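Local coordinates for putative RNase YutE (Bacillus subtilis subsp. subtilis str. 168, PDB 1YLM), which is probably an RNase that acts as the toxin of a putative type VII toxin-antitoxin system, presumably neutralised by its partner YutD, at residues I61-G66 with M72-D77; E83-E88 with P126-S131. All blocks are in the same frame, centred on the assembly; numbering follows the deposited sequence.

Contact 1. Residues I61-G66 with M72-D77; sequences IMRDPG and MDILVD
Ile-74, on the face of helix 71-77 turned to the preceding loop, meets Met-62, Arg-63 and Pro-65 and carries most of this contact. No hydrogen bond crosses between 61-66 and 72-77; the interactions are apolar packing and the approach of methyl groups to backbone atoms. Among the apolar pairs, the two branches of Ile-74 divide the work. CG2, set anti to the backbone N, lies 3.8 Å from CB of Met-62, whereas CG1, beside that N (chi1 -68°), carries CD1 to the proline end of the loop. There CD1 sits 3.9 Å from CB of Pro-65, and the two side chains cross at about a right angle. A second crossing of this kind joins Met-62, a selenomethionine whose chain is extended beyond CG, to Leu-75: its SE stands 4.1 Å from Leu-75 CD2.

The backbone contacts come from the loop backbone passing the same side chain. CD1 of Ile-74 lies 3.4 Å from the carbonyl O of Arg-63 and 3.7 Å from CA of Pro-65, van der Waals contacts of the methyl with the main chain. CB of Arg-63 faces the helix, 4.2 Å from Ile-74 CG1, while the rest of the arginine chain turns from it.

Pro-65 and Ile-74 also both rest on Ile-57, which extends the apolar cluster to helix 32-59. This is plain hydrophobic packing of an irregular helix-to-helix connection: the link from helix 32-59 folds back across the short helix it leads into.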
ATOM      1  N   ILE A  61       0.595 -24.235 -13.353  1.00 17.27           N
ATOM      2  CA  ILE A  61      -0.503 -24.299 -14.353  1.00 19.05           C
ATOM      3  C   ILE A  61      -1.835 -24.595 -13.684  1.00 18.66           C
ATOM      4  O   ILE A  61      -2.565 -25.512 -14.085  1.00 19.10           O
ATOM      5  CB  ILE A  61      -0.270 -25.375 -15.473  1.00 19.49           C
ATOM      6  CG1 ILE A  61       1.215 -25.538 -15.765  1.00 19.70           C
ATOM      7  CG2 ILE A  61      -1.078 -25.016 -16.747  1.00 19.96           C
ATOM      8  CD1 ILE A  61       1.524 -26.639 -16.785  1.00 21.39           C
HETATM    9  N   MSE A  62      -2.143 -23.820 -12.650  1.00 18.04           N
HETATM   10  CA  MSE A  62      -3.439 -23.922 -11.998  1.00 18.28           C
HETATM   11  C   MSE A  62      -4.429 -23.050 -12.758  1.00 20.10           C
HETATM   12  O   MSE A  62      -4.040 -22.242 -13.613  1.00 20.03           O
HETATM   13  CB  MSE A  62      -3.334 -23.471 -10.534  1.00 17.57           C
HETATM   14  CG  MSE A  62      -2.365 -24.298  -9.682  1.00 19.21           C
HETATM   15 SE   MSE A  62      -2.188 -23.695  -7.955  1.00 12.78          SE
HETATM   16  CE  MSE A  62      -1.088 -24.911  -7.305  1.00 17.80           C
ATOM     17  N   ARG A  63      -5.707 -23.184 -12.427  1.00 22.31           N
ATOM     18  CA  ARG A  63      -6.734 -22.338 -13.033  1.00 24.79           C
ATOM     19  C   ARG A  63      -6.354 -20.872 -12.880  1.00 25.69           C
ATOM     20  O   ARG A  63      -5.848 -20.453 -11.834  1.00 25.50           O
ATOM     21  CB  ARG A  63      -8.101 -22.605 -12.392  1.00 25.35           C
ATOM     22  CG  ARG A  63      -9.212 -21.722 -12.919  1.00 28.77           C
ATOM     23  CD  ARG A  63     -10.554 -22.266 -12.493  1.00 36.59           C
ATOM     24  NE  ARG A  63     -11.632 -21.637 -13.255  1.00 42.87           N
ATOM     25  CZ  ARG A  63     -12.129 -22.102 -14.401  1.00 45.97           C
ATOM     26  NH1 ARG A  63     -11.651 -23.223 -14.943  1.00 46.93           N
ATOM     27  NH2 ARG A  63     -13.112 -21.441 -15.008  1.00 47.67           N
ATOM     28  N   ASP A  64      -6.583 -20.094 -13.923  1.00 26.46           N
ATOM     29  CA  ASP A  64      -6.244 -18.682 -13.882  1.00 28.11           C
ATOM     30  C   ASP A  64      -7.293 -17.884 -13.079  1.00 28.24           C
ATOM     31  O   ASP A  64      -8.493 -18.027 -13.318  1.00 28.29           O
ATOM     32  CB  ASP A  64      -6.116 -18.152 -15.306  1.00 28.99           C
ATOM     33  CG  ASP A  64      -5.504 -16.779 -15.362  1.00 31.30           C
ATOM     34  OD1 ASP A  64      -4.419 -16.568 -14.781  1.00 34.67           O
ATOM     35  OD2 ASP A  64      -6.110 -15.901 -16.001  1.00 35.34           O
ATOM     36  N   PRO A  65      -6.843 -17.068 -12.103  1.00 28.53           N
ATOM     37  CA  PRO A  65      -7.760 -16.240 -11.317  1.00 28.75           C
ATOM     38  C   PRO A  65      -8.295 -15.053 -12.120  1.00 29.47           C
ATOM     39  O   PRO A  65      -7.523 -14.373 -12.809  1.00 29.53           O
ATOM     40  CB  PRO A  65      -6.874 -15.730 -10.171  1.00 28.60           C
ATOM     41  CG  PRO A  65      -5.506 -15.731 -10.719  1.00 28.41           C
ATOM     42  CD  PRO A  65      -5.439 -16.882 -11.684  1.00 28.35           C
ATOM     43  N   GLY A  66      -9.601 -14.812 -12.021  1.00 30.38           N
ATOM     44  CA  GLY A  66     -10.226 -13.651 -12.663  1.00 31.45           C
ATOM     45  C   GLY A  66      -9.805 -12.365 -11.980  1.00 32.45           C
ATOM     46  O   GLY A  66      -9.481 -11.368 -12.648  1.00 33.48           O
HETATM   47  N   MSE A  72      -7.404 -17.597  -3.565  1.00 21.19           N
HETATM   48  CA  MSE A  72      -7.461 -18.544  -2.442  1.00 21.90           C
HETATM   49  C   MSE A  72      -8.286 -19.763  -2.781  1.00 21.28           C
HETATM   50  O   MSE A  72      -7.935 -20.880  -2.416  1.00 20.59           O
HETATM   51  CB  MSE A  72      -8.019 -17.893  -1.170  1.00 22.61           C
HETATM   52  CG  MSE A  72      -7.131 -16.805  -0.590  1.00 24.58           C
HETATM   53 SE   MSE A  72      -5.276 -17.375  -0.159  1.00 39.85          SE
HETATM   54  CE  MSE A  72      -5.675 -19.189   0.441  1.00 10.79           C
ATOM     55  N   ASP A  73      -9.390 -19.527  -3.476  1.00 20.65           N
ATOM     56  CA  ASP A  73     -10.274 -20.589  -3.925  1.00 21.00           C
ATOM     57  C   ASP A  73      -9.530 -21.594  -4.803  1.00 20.25           C
ATOM     58  O   ASP A  73      -9.728 -22.793  -4.685  1.00 20.72           O
ATOM     59  CB  ASP A  73     -11.472 -19.989  -4.667  1.00 21.77           C
ATOM     60  CG  ASP A  73     -12.445 -19.268  -3.722  1.00 24.07           C
ATOM     61  OD1 ASP A  73     -12.448 -19.587  -2.509  1.00 26.00           O
ATOM     62  OD2 ASP A  73     -13.185 -18.378  -4.203  1.00 27.27           O
ATOM     63  N   ILE A  74      -8.644 -21.097  -5.650  1.00 19.85           N
ATOM     64  CA  ILE A  74      -7.845 -21.975  -6.517  1.00 19.30           C
ATOM     65  C   ILE A  74      -6.827 -22.791  -5.700  1.00 19.08           C
ATOM     66  O   ILE A  74      -6.701 -24.010  -5.884  1.00 18.55           O
ATOM     67  CB  ILE A  74      -7.189 -21.172  -7.671  1.00 19.75           C
ATOM     68  CG1 ILE A  74      -8.272 -20.654  -8.641  1.00 18.64           C
ATOM     69  CG2 ILE A  74      -6.137 -22.047  -8.398  1.00 18.48           C
ATOM     70  CD1 ILE A  74      -7.876 -19.375  -9.373  1.00 21.61           C
ATOM     71  N   LEU A  75      -6.159 -22.136  -4.748  1.00 18.92           N
ATOM     72  CA  LEU A  75      -5.243 -22.834  -3.830  1.00 19.23           C
ATOM     73  C   LEU A  75      -5.957 -23.902  -2.999  1.00 19.34           C
ATOM     74  O   LEU A  75      -5.390 -24.961  -2.705  1.00 18.91           O
ATOM     75  CB  LEU A  75      -4.525 -21.829  -2.912  1.00 17.85           C
ATOM     76  CG  LEU A  75      -3.599 -20.847  -3.643  1.00 18.17           C
ATOM     77  CD1 LEU A  75      -2.935 -19.855  -2.663  1.00 15.87           C
ATOM     78  CD2 LEU A  75      -2.523 -21.582  -4.446  1.00 18.07           C
ATOM     79  N   VAL A  76      -7.210 -23.632  -2.636  1.00 20.09           N
ATOM     80  CA  VAL A  76      -8.033 -24.622  -1.950  1.00 20.51           C
ATOM     81  C   VAL A  76      -8.342 -25.816  -2.884  1.00 21.82           C
ATOM     82  O   VAL A  76      -8.125 -26.968  -2.503  1.00 21.83           O
ATOM     83  CB  VAL A  76      -9.331 -23.981  -1.378  1.00 20.50           C
ATOM     84  CG1 VAL A  76     -10.315 -25.041  -0.913  1.00 21.34           C
ATOM     85  CG2 VAL A  76      -8.977 -23.037  -0.219  1.00 19.01           C
ATOM     86  N   ASP A  77      -8.836 -25.521  -4.087  1.00 23.32           N
ATOM     87  CA  ASP A  77      -9.120 -26.539  -5.109  1.00 24.80           C
ATOM     88  C   ASP A  77      -7.911 -27.453  -5.343  1.00 25.00           C
ATOM     89  O   ASP A  77      -8.061 -28.663  -5.502  1.00 24.94           O
ATOM     90  CB  ASP A  77      -9.503 -25.886  -6.441  1.00 25.21           C
ATOM     91  CG  ASP A  77     -10.869 -25.209  -6.413  1.00 28.51           C
ATOM     92  OD1 ASP A  77     -11.680 -25.457  -5.483  1.00 32.17           O
ATOM     93  OD2 ASP A  77     -11.131 -24.416  -7.345  1.00 32.55           O
TER

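Contact 2. Residues E83-E88 with P126-S131; sequences EKEGDE and PKRIRS
The guanidinium of Arg-128 receives the carboxylate of Glu-85 at its edge. OE1 lies in the guanidinium plane and OE2 is near that plane; the two flat groups are turned 32° against each other rather than coplanar.

The straighter of the two bonds runs from Arg-128 NE to Glu-85 OE1, 2.8 Å long with an N-H...O angle of 156°, and it uses the syn lone pair of that oxygen. Beside it Arg-128 NH2 reaches Glu-85 OE2 at 2.6 Å, but the angle of 126° makes this hydrogen bond weak in direction even though the pair is close as a salt bridge. Two oxygens thus face NE and NH2 in a bidentate, side-on grip.

The nearest alpha carbons, those of Glu-85 and Arg-128, are 10.1 Å apart, so the side chains bridge the helices by their polar ends. Glu-85 is extended beyond CG; the bend of Arg-128 at chi2 brings its guanidinium across the end of that chain, and the two chains meet at about a right angle. OE1 also accepts a bond from the backbone N of Thr-82, just before helix 83-93, which helps hold the carboxylate of the buried Glu-85 in place. Val-81 packs against the arginine, and Asp-124 offers NH2 a long, weak ion pair.

Within 126-131, Ser-131 OG donates to Lys-127 O at 2.9 Å from above the carbonyl plane, while Ser-131 N reaches that oxygen from the opposite face. Across the segments, the pairing is an interhelical salt bridge, joining helix 83-93 to helix 119-137 in the all-helical HepT-like fold, away from the arginine inferred from relatives to be catalytic.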
ATOM      1  N   GLU A  83      -9.730 -25.918   3.097  1.00 22.57           N
ATOM      2  CA  GLU A  83     -10.899 -25.072   2.873  1.00 24.09           C
ATOM      3  C   GLU A  83     -11.049 -24.031   3.982  1.00 23.43           C
ATOM      4  O   GLU A  83     -11.280 -22.861   3.695  1.00 23.01           O
ATOM      5  CB  GLU A  83     -12.190 -25.898   2.754  1.00 23.96           C
ATOM      6  CG  GLU A  83     -13.387 -25.070   2.266  1.00 26.22           C
ATOM      7  CD  GLU A  83     -14.603 -25.904   1.853  1.00 27.63           C
ATOM      8  OE1 GLU A  83     -14.497 -27.155   1.756  1.00 32.82           O
ATOM      9  OE2 GLU A  83     -15.671 -25.294   1.605  1.00 32.26           O
ATOM     10  N   LYS A  84     -10.943 -24.456   5.238  1.00 23.55           N
ATOM     11  CA  LYS A  84     -11.092 -23.506   6.351  1.00 24.91           C
ATOM     12  C   LYS A  84      -9.967 -22.451   6.378  1.00 24.50           C
ATOM     13  O   LYS A  84     -10.235 -21.272   6.574  1.00 23.82           O
ATOM     14  CB  LYS A  84     -11.243 -24.207   7.711  1.00 25.44           C
ATOM     15  CG  LYS A  84     -10.145 -25.179   8.029  1.00 28.80           C
ATOM     16  CD  LYS A  84      -9.963 -25.412   9.523  1.00 34.45           C
ATOM     17  CE  LYS A  84      -8.476 -25.613   9.859  1.00 34.98           C
ATOM     18  NZ  LYS A  84      -7.721 -26.309   8.759  1.00 36.34           N
ATOM     19  N   GLU A  85      -8.722 -22.879   6.159  1.00 24.59           N
ATOM     20  CA  GLU A  85      -7.614 -21.930   5.998  1.00 24.50           C
ATOM     21  C   GLU A  85      -7.885 -20.902   4.903  1.00 24.03           C
ATOM     22  O   GLU A  85      -7.674 -19.693   5.105  1.00 23.26           O
ATOM     23  CB  GLU A  85      -6.300 -22.658   5.730  1.00 24.72           C
ATOM     24  CG  GLU A  85      -5.752 -23.343   6.966  1.00 26.82           C
ATOM     25  CD  GLU A  85      -4.601 -24.275   6.676  1.00 27.17           C
ATOM     26  OE1 GLU A  85      -4.463 -24.771   5.533  1.00 27.22           O
ATOM     27  OE2 GLU A  85      -3.833 -24.528   7.623  1.00 31.29           O
ATOM     28  N   GLY A  86      -8.372 -21.379   3.752  1.00 23.25           N
ATOM     29  CA  GLY A  86      -8.697 -20.515   2.626  1.00 23.27           C
ATOM     30  C   GLY A  86      -9.735 -19.458   2.969  1.00 23.23           C
ATOM     31  O   GLY A  86      -9.552 -18.280   2.662  1.00 22.90           O
ATOM     32  N   ASP A  87     -10.811 -19.881   3.624  1.00 22.85           N
ATOM     33  CA  ASP A  87     -11.894 -18.983   4.031  1.00 23.16           C
ATOM     34  C   ASP A  87     -11.386 -17.928   4.988  1.00 22.43           C
ATOM     35  O   ASP A  87     -11.698 -16.744   4.830  1.00 22.82           O
ATOM     36  CB  ASP A  87     -13.035 -19.774   4.692  1.00 23.36           C
ATOM     37  CG  ASP A  87     -13.806 -20.647   3.706  1.00 26.89           C
ATOM     38  OD1 ASP A  87     -13.752 -20.397   2.473  1.00 30.09           O
ATOM     39  OD2 ASP A  87     -14.495 -21.579   4.178  1.00 31.32           O
ATOM     40  N   GLU A  88     -10.586 -18.362   5.956  1.00 22.07           N
ATOM     41  CA  GLU A  88      -9.981 -17.459   6.941  1.00 21.94           C
ATOM     42  C   GLU A  88      -9.086 -16.421   6.274  1.00 21.48           C
ATOM     43  O   GLU A  88      -9.200 -15.226   6.542  1.00 20.81           O
ATOM     44  CB  GLU A  88      -9.182 -18.243   7.968  1.00 22.11           C
ATOM     45  CG  GLU A  88     -10.051 -18.937   9.017  1.00 24.30           C
ATOM     46  CD  GLU A  88      -9.270 -19.305  10.248  1.00 27.53           C
ATOM     47  OE1 GLU A  88      -8.787 -18.386  10.944  1.00 28.90           O
ATOM     48  OE2 GLU A  88      -9.141 -20.511  10.533  1.00 29.00           O
ATOM     49  N   PRO A 126       2.940 -20.164   5.171  1.00 18.88           N
ATOM     50  CA  PRO A 126       4.272 -20.513   4.635  1.00 19.06           C
ATOM     51  C   PRO A 126       4.565 -22.015   4.685  1.00 19.60           C
ATOM     52  O   PRO A 126       5.173 -22.556   3.759  1.00 19.14           O
ATOM     53  CB  PRO A 126       5.250 -19.759   5.564  1.00 19.17           C
ATOM     54  CG  PRO A 126       4.457 -18.697   6.207  1.00 19.39           C
ATOM     55  CD  PRO A 126       3.035 -19.192   6.282  1.00 18.47           C
ATOM     56  N   LYS A 127       4.151 -22.678   5.761  1.00 19.99           N
ATOM     57  CA  LYS A 127       4.320 -24.125   5.879  1.00 21.65           C
ATOM     58  C   LYS A 127       3.609 -24.877   4.738  1.00 20.33           C
ATOM     59  O   LYS A 127       4.195 -25.773   4.125  1.00 20.64           O
ATOM     60  CB  LYS A 127       3.802 -24.628   7.231  1.00 21.33           C
ATOM     61  CG  LYS A 127       4.434 -23.948   8.449  1.00 24.52           C
ATOM     62  CD  LYS A 127       3.842 -24.499   9.772  1.00 25.54           C
ATOM     63  CE  LYS A 127       3.917 -26.041   9.819  1.00 31.78           C
ATOM     64  NZ  LYS A 127       3.978 -26.588  11.232  1.00 35.02           N
ATOM     65  N   ARG A 128       2.354 -24.525   4.473  1.00 20.07           N
ATOM     66  CA  ARG A 128       1.586 -25.120   3.370  1.00 19.65           C
ATOM     67  C   ARG A 128       2.295 -24.927   2.035  1.00 19.18           C
ATOM     68  O   ARG A 128       2.421 -25.872   1.248  1.00 19.30           O
ATOM     69  CB  ARG A 128       0.186 -24.492   3.263  1.00 20.06           C
ATOM     70  CG  ARG A 128      -0.685 -24.676   4.491  1.00 20.34           C
ATOM     71  CD  ARG A 128      -1.263 -26.070   4.637  1.00 27.05           C
ATOM     72  NE  ARG A 128      -2.008 -26.143   5.900  1.00 28.76           N
ATOM     73  CZ  ARG A 128      -1.489 -26.528   7.065  1.00 32.14           C
ATOM     74  NH1 ARG A 128      -0.223 -26.933   7.148  1.00 31.40           N
ATOM     75  NH2 ARG A 128      -2.248 -26.525   8.159  1.00 34.03           N
ATOM     76  N   ILE A 129       2.735 -23.699   1.768  1.00 18.56           N
ATOM     77  CA  ILE A 129       3.439 -23.417   0.517  1.00 17.59           C
ATOM     78  C   ILE A 129       4.731 -24.238   0.386  1.00 17.54           C
ATOM     79  O   ILE A 129       4.996 -24.825  -0.668  1.00 16.83           O
ATOM     80  CB  ILE A 129       3.774 -21.918   0.332  1.00 17.02           C
ATOM     81  CG1 ILE A 129       2.499 -21.038   0.344  1.00 16.87           C
ATOM     82  CG2 ILE A 129       4.533 -21.716  -0.965  1.00 17.07           C
ATOM     83  CD1 ILE A 129       1.436 -21.385  -0.735  1.00 15.75           C
ATOM     84  N   ARG A 130       5.535 -24.251   1.441  1.00 17.89           N
ATOM     85  CA  ARG A 130       6.793 -24.985   1.409  1.00 18.34           C
ATOM     86  C   ARG A 130       6.599 -26.479   1.235  1.00 18.74           C
ATOM     87  O   ARG A 130       7.360 -27.080   0.492  1.00 18.81           O
ATOM     88  CB  ARG A 130       7.631 -24.717   2.654  1.00 18.21           C
ATOM     89  CG  ARG A 130       8.220 -23.335   2.708  1.00 18.86           C
ATOM     90  CD  ARG A 130       8.948 -23.182   4.025  1.00 22.97           C
ATOM     91  NE  ARG A 130       9.419 -21.827   4.188  1.00 23.97           N
ATOM     92  CZ  ARG A 130       9.057 -21.019   5.174  1.00 23.87           C
ATOM     93  NH1 ARG A 130       8.254 -21.439   6.151  1.00 24.29           N
ATOM     94  NH2 ARG A 130       9.550 -19.795   5.193  1.00 24.38           N
ATOM     95  N   SER A 131       5.608 -27.070   1.914  1.00 18.87           N
ATOM     96  CA  SER A 131       5.310 -28.512   1.763  1.00 20.22           C
ATOM     97  C   SER A 131       4.936 -28.830   0.329  1.00 20.05           C
ATOM     98  O   SER A 131       5.386 -29.822  -0.229  1.00 19.91           O
ATOM     99  CB  SER A 131       4.164 -28.979   2.680  1.00 20.64           C
ATOM    100  OG  SER A 131       4.432 -28.683   4.042  1.00 25.16           O
TER

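Both segments of contact 1 precede those of contact 2 in the chain, and the two centres lie about 13 Å apart within the same HepT-like fold. Helices 71-77 and 83-93 follow one another and bring the contacts together: Val-76 CG2 packs 3.8 Å from CA of Gly-86, and Met-72 also approaches that glycine. The first contact is local, uniting a connecting loop with the next helix, whereas the second spans 37 intervening residues to reach helix 119-137. Helix 71-77 thus packs on its preceding loop mainly through Ile-74 and on helix 83-93 through Met-72 and Val-76, while contact 2 ties helix 83-93 to helix 119-137.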